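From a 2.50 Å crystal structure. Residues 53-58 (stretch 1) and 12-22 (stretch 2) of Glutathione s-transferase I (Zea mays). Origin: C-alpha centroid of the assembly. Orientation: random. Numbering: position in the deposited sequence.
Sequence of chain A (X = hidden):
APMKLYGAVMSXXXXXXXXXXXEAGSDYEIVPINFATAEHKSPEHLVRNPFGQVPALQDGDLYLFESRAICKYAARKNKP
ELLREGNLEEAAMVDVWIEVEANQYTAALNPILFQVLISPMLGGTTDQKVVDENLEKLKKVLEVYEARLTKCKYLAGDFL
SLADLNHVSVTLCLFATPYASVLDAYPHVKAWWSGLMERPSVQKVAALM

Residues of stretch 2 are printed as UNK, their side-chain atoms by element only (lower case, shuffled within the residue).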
ATOM      1  N   GLN A  53      14.218  -7.916   5.168  1.00 22.61           N
ATOM      2  CA  GLN A  53      13.025  -8.635   5.582  1.00 25.21           C
ATOM      3  C   GLN A  53      12.485  -9.476   4.485  1.00 25.64           C
ATOM      4  O   GLN A  53      13.029  -9.444   3.390  1.00 22.21           O
ATOM      5  CB  GLN A  53      11.964  -7.674   6.136  1.00 25.10           C
ATOM      6  CG  GLN A  53      11.523  -6.579   5.196  1.00 23.24           C
ATOM      7  CD  GLN A  53      10.708  -5.489   5.884  1.00 24.17           C
ATOM      8  OE1 GLN A  53      10.077  -4.688   5.221  1.00 37.40           O
ATOM      9  NE2 GLN A  53      10.722  -5.458   7.209  1.00 17.73           N
ATOM     10  N   VAL A  54      11.489 -10.301   4.795  1.00 25.58           N
ATOM     11  CA  VAL A  54      10.867 -11.178   3.803  1.00 24.07           C
ATOM     12  C   VAL A  54       9.458 -10.729   3.601  1.00 21.67           C
ATOM     13  O   VAL A  54       8.862 -10.214   4.534  1.00 26.08           O
ATOM     14  CB  VAL A  54      10.883 -12.672   4.252  1.00 23.46           C
ATOM     15  CG1 VAL A  54      12.332 -13.178   4.389  1.00 17.22           C
ATOM     16  CG2 VAL A  54      10.128 -12.848   5.582  1.00 23.36           C
ATOM     17  N   PRO A  55       8.866 -10.994   2.424  1.00 20.97           N
ATOM     18  CA  PRO A  55       9.420 -11.698   1.261  1.00 19.29           C
ATOM     19  C   PRO A  55      10.352 -10.941   0.370  1.00 18.27           C
ATOM     20  O   PRO A  55      10.452  -9.728   0.479  1.00 18.88           O
ATOM     21  CB  PRO A  55       8.166 -12.091   0.491  1.00 16.69           C
ATOM     22  CG  PRO A  55       7.308 -10.890   0.681  1.00 20.44           C
ATOM     23  CD  PRO A  55       7.470 -10.597   2.165  1.00 20.48           C
ATOM     24  N   ALA A  56      11.001 -11.684  -0.522  1.00 16.62           N
ATOM     25  CA  ALA A  56      11.923 -11.176  -1.523  1.00 16.06           C
ATOM     26  C   ALA A  56      11.813 -12.149  -2.692  1.00 19.34           C
ATOM     27  O   ALA A  56      11.718 -13.346  -2.451  1.00 18.45           O
ATOM     28  CB  ALA A  56      13.351 -11.136  -0.957  1.00 10.41           C
ATOM     29  N   LEU A  57      11.737 -11.653  -3.926  1.00 22.33           N
ATOM     30  CA  LEU A  57      11.645 -12.534  -5.093  1.00 26.74           C
ATOM     31  C   LEU A  57      12.788 -12.316  -6.059  1.00 30.41           C
ATOM     32  O   LEU A  57      13.222 -11.184  -6.245  1.00 26.31           O
ATOM     33  CB  LEU A  57      10.319 -12.346  -5.845  1.00 28.99           C
ATOM     34  CG  LEU A  57      10.079 -13.344  -6.998  1.00 28.83           C
ATOM     35  CD1 LEU A  57       9.275 -14.551  -6.506  1.00 22.72           C
ATOM     36  CD2 LEU A  57       9.334 -12.670  -8.153  1.00 31.41           C
ATOM     37  N   GLN A  58      13.261 -13.392  -6.673  1.00 33.39           N
ATOM     38  CA  GLN A  58      14.341 -13.298  -7.637  1.00 35.07           C
ATOM     39  C   GLN A  58      13.977 -13.965  -8.913  1.00 35.80           C
ATOM     40  O   GLN A  58      13.643 -15.145  -8.906  1.00 34.55           O
ATOM     41  CB  GLN A  58      15.613 -13.931  -7.090  1.00 36.13           C
ATOM     42  CG  GLN A  58      16.771 -13.884  -8.073  1.00 43.72           C
ATOM     43  CD  GLN A  58      17.972 -14.669  -7.592  1.00 49.42           C
ATOM     44  OE1 GLN A  58      17.974 -15.207  -6.494  1.00 49.39           O
ATOM     45  NE2 GLN A  58      19.005 -14.731  -8.418  1.00 51.02           N
ATOM     46  N   UNK A  12       2.277 -14.701   6.645  1.00 27.35           N
ATOM     47  CA  UNK A  12       1.179 -14.451   5.726  1.00 27.25           C
ATOM     48  C   UNK A  12       1.512 -13.438   4.650  1.00 27.30           C
ATOM     49  O   UNK A  12       0.715 -13.232   3.751  1.00 32.11           O
ATOM     50  c   UNK A  12      -0.363 -12.648  11.593  1.00 32.20           C
ATOM     51  c   UNK A  12      -0.375 -13.965  11.107  1.00 39.44           C
ATOM     52  c   UNK A  12      -0.223 -13.149   8.845  1.00 34.21           C
ATOM     53  n   UNK A  12      -0.129 -10.976   8.306  1.00 38.23           N
ATOM     54  c   UNK A  12      -0.139 -13.038   7.422  1.00 33.03           C
ATOM     55  c   UNK A  12      -0.306 -14.230   9.731  1.00 39.29           C
ATOM     56  c   UNK A  12      -0.086 -11.703   7.141  1.00 35.80           C
ATOM     57  c   UNK A  12      -0.213 -11.837   9.369  1.00 33.87           C
ATOM     58  c   UNK A  12      -0.282 -11.574  10.745  1.00 32.25           C
ATOM     59  c   UNK A  12      -0.146 -14.150   6.449  1.00 29.44           C
ATOM     60  N   UNK A  13       2.711 -12.865   4.691  1.00 27.01           N
ATOM     61  CA  UNK A  13       3.122 -11.919   3.664  1.00 21.90           C
ATOM     62  C   UNK A  13       3.724 -12.653   2.523  1.00 19.85           C
ATOM     63  O   UNK A  13       3.550 -12.252   1.388  1.00 23.35           O
ATOM     64  c   UNK A  13       3.383  -9.849   5.085  1.00 25.46           C
ATOM     65  n   UNK A  13       2.514  -9.058   4.480  1.00 23.27           N
ATOM     66  c   UNK A  13       4.087 -10.877   4.223  1.00 23.13           C
ATOM     67  o   UNK A  13       3.584  -9.799   6.278  1.00 32.49           O
ATOM     68  N   UNK A  14       4.374 -13.770   2.802  1.00 20.35           N
ATOM     69  CA  UNK A  14       4.982 -14.580   1.758  1.00 22.13           C
ATOM     70  C   UNK A  14       3.940 -15.400   1.106  1.00 24.28           C
ATOM     71  O   UNK A  14       4.077 -15.723  -0.073  1.00 28.77           O
ATOM     72  c   UNK A  14       6.035 -15.502   2.347  1.00 22.92           C
ATOM     73  c   UNK A  14       7.708 -15.904   4.081  1.00 41.65           C
ATOM     74  c   UNK A  14       7.364 -13.625   3.288  1.00 35.31           C
ATOM     75  c   UNK A  14       6.694 -14.934   3.585  1.00 29.07           C
ATOM     76  N   UNK A  15       2.912 -15.786   1.858  1.00 24.42           N
ATOM     77  CA  UNK A  15       1.847 -16.582   1.279  1.00 22.28           C
ATOM     78  C   UNK A  15       0.940 -15.716   0.450  1.00 17.76           C
ATOM     79  O   UNK A  15       0.205 -16.232  -0.360  1.00 21.69           O
ATOM     80  o   UNK A  15       0.659 -16.628   3.422  1.00 34.00           O
ATOM     81  c   UNK A  15       2.077 -18.496   2.892  1.00 22.72           C
ATOM     82  c   UNK A  15       1.111 -17.443   2.334  1.00 22.43           C
ATOM     83  N   UNK A  16       1.029 -14.402   0.597  1.00 17.95           N
ATOM     84  CA  UNK A  16       0.233 -13.509  -0.241  1.00 20.25           C
ATOM     85  C   UNK A  16       0.859 -13.643  -1.636  1.00 21.34           C
ATOM     86  O   UNK A  16       0.142 -13.751  -2.612  1.00 22.09           O
ATOM     87  n   UNK A  16       0.745  -8.907   2.470  1.00 26.02           N
ATOM     88  c   UNK A  16      -0.591 -11.086  -0.481  1.00 19.79           C
ATOM     89  n   UNK A  16      -1.188  -9.738   1.535  1.00 22.36           N
ATOM     90  c   UNK A  16      -0.495  -9.347   2.603  1.00 23.28           C
ATOM     91  n   UNK A  16      -1.043  -9.375   3.805  1.00 26.73           N
ATOM     92  c   UNK A  16       0.318 -12.057   0.265  1.00 15.98           C
ATOM     93  c   UNK A  16      -0.668  -9.713   0.166  1.00 16.76           C
ATOM     94  N   UNK A  17       2.189 -13.712  -1.691  1.00 23.05           N
ATOM     95  CA  UNK A  17       2.938 -13.867  -2.931  1.00 20.24           C
ATOM     96  C   UNK A  17       2.701 -15.225  -3.504  1.00 22.41           C
ATOM     97  O   UNK A  17       2.568 -15.340  -4.712  1.00 27.52           O
ATOM     98  c   UNK A  17       4.436 -13.714  -2.671  1.00 17.36           C
ATOM     99  s   UNK A  17       4.918 -12.166  -1.932  1.00 24.35           S
ATOM    100  N   UNK A  18       2.699 -16.260  -2.660  1.00 20.10           N
ATOM    101  CA  UNK A  18       2.476 -17.630  -3.123  1.00 16.14           C
ATOM    102  C   UNK A  18       1.138 -17.767  -3.745  1.00 19.26           C
ATOM    103  O   UNK A  18       1.011 -18.495  -4.709  1.00 27.77           O
ATOM    104  c   UNK A  18       2.667 -18.630  -1.973  1.00 18.45           C
ATOM    105  N   UNK A  19       0.144 -17.033  -3.252  1.00 17.59           N
ATOM    106  CA  UNK A  19      -1.202 -17.097  -3.811  1.00 18.41           C
ATOM    107  C   UNK A  19      -1.221 -16.624  -5.244  1.00 23.35           C
ATOM    108  O   UNK A  19      -1.785 -17.297  -6.088  1.00 29.56           O
ATOM    109  c   UNK A  19      -3.633 -16.477  -3.486  1.00 11.01           C
ATOM    110  o   UNK A  19      -2.066 -16.495  -1.633  1.00 18.10           O
ATOM    111  c   UNK A  19      -2.179 -16.211  -3.028  1.00 18.42           C
ATOM    112  N   UNK A  20      -0.626 -15.466  -5.513  1.00 23.27           N
ATOM    113  CA  UNK A  20      -0.599 -14.906  -6.859  1.00 22.81           C
ATOM    114  C   UNK A  20       0.255 -15.723  -7.808  1.00 24.42           C
ATOM    115  O   UNK A  20      -0.109 -15.872  -8.967  1.00 23.80           O
ATOM    116  c   UNK A  20      -0.137 -13.438  -6.803  1.00 14.47           C
ATOM    117  N   UNK A  21       1.365 -16.264  -7.319  1.00 21.59           N
ATOM    118  CA  UNK A  21       2.250 -17.052  -8.153  1.00 21.16           C
ATOM    119  C   UNK A  21       1.556 -18.307  -8.556  1.00 26.91           C
ATOM    120  O   UNK A  21       1.646 -18.703  -9.707  1.00 26.93           O
ATOM    121  c   UNK A  21       3.543 -17.335  -7.397  1.00 22.06           C
ATOM    122  c   UNK A  21       5.250 -15.812  -8.475  1.00 15.18           C
ATOM    123  c   UNK A  21       5.418 -16.295  -6.013  1.00 23.14           C
ATOM    124  c   UNK A  21       4.454 -16.103  -7.200  1.00 22.73           C
ATOM    125  N   UNK A  22       0.809 -18.899  -7.630  1.00 31.58           N
ATOM    126  CA  UNK A  22       0.059 -20.123  -7.898  1.00 31.97           C
ATOM    127  C   UNK A  22      -1.054 -19.889  -8.892  1.00 34.38           C
ATOM    128  O   UNK A  22      -1.336 -20.763  -9.692  1.00 40.31           O
ATOM    129  c   UNK A  22       1.152 -22.530  -6.141  1.00 38.53           C
ATOM    130  o   UNK A  22       2.224 -22.900  -5.616  1.00 38.85           O
ATOM    131  c   UNK A  22       0.469 -21.271  -5.621  1.00 35.23           C
ATOM    132  o   UNK A  22       0.611 -23.167  -7.065  1.00 45.04           O
ATOM    133  c   UNK A  22      -0.540 -20.678  -6.600  1.00 28.89           C
TER

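Position 12 carries ten side-chain atoms, nine carbons and one nitrogen. One carbon leads to fused five- and six-membered rings, with the nitrogen in the smaller ring. It stays out of reach of stretch 1. This is Trp-12.

Position 13 has four side-chain atoms: two carbons, the second carrying one oxygen and one nitrogen. That is a short amide. Its CA-to-CB bond points toward stretch 1, and its CB lies 4.0 Å from CD of Pro-55. The residue is Asn-13.

Position 14 has four carbons, forked at the second. One terminal carbon reaches stretch 1 and meets both Val-54 and Pro-55. The fork at the second carbon gives leucine, Leu-14. Its CA-to-CB bond points sideways, but the end of the side chain comes nearer. CD2 of Leu-14 lies 3.7 Å from CG2 of Val-54 and 3.2 Å from CD of Pro-55. The latter is a tight approach for two carbons. Chi1 is -29°, between wells.

Position 15 has one carbon carrying an oxygen and a second carbon. It makes no contact with stretch 1. It is Thr-15.

Position 16 has three carbons, a nitrogen, then a carbon carrying two more nitrogens. This guanidinium chain marks Arg-16. It does not touch stretch 1, and its NE and NH1 are hydrogen-bonded elsewhere in the structure.

Position 17 has one carbon followed by one sulfur. The sulfur lies against the ring of Pro-55. One carbon and a sulfur make Cys-17, with chi1 in the m well. Its SG is 3.8 Å from CG of Pro-55.

Position 18 has a single side-chain carbon and does not reach stretch 1. It is Ala-18. Its backbone N donates to O of Leu-14 at 3.0 Å, a regular helical bond.

Position 19 has one carbon carrying an oxygen and a carbon, again out of reach. It is Thr-19. Its OG1 donates to O of Thr-15 at 2.6 Å, so the hydroxyl folds back onto its own helix.

Position 20 has one carbon and no contact with stretch 1. It is Ala-20.

Position 21 has four carbons, forked at the second, and meets Leu-57. It is Leu-21, with CA-to-CB pointing toward stretch 1. Its CD1 is 4.3 Å from CD1 of Leu-57.

Position 22 has three carbons, the third carrying two oxygens. This carboxylate is Glu-22, partly exposed and out of reach of stretch 1.

The contact is small, burying 247 Å² over both sides, and no hydrogen bond crosses it. It works by apolar packing. Pro-55, which follows a cis peptide bond, is the centre: its ring touches Asn-13, Leu-14 and Cys-17. Its CA is 5.3 Å from CA of Leu-14, so the backbones come close here. Leu-14, Cys-17 and Leu-21 fall at spacings of three and four, about one helical turn each. Ala-56 points away, while Pro-55 and Leu-57 point toward the helix, the alternation expected of an extended chain.

Stretch 2 12-22: WNLTRCATALE
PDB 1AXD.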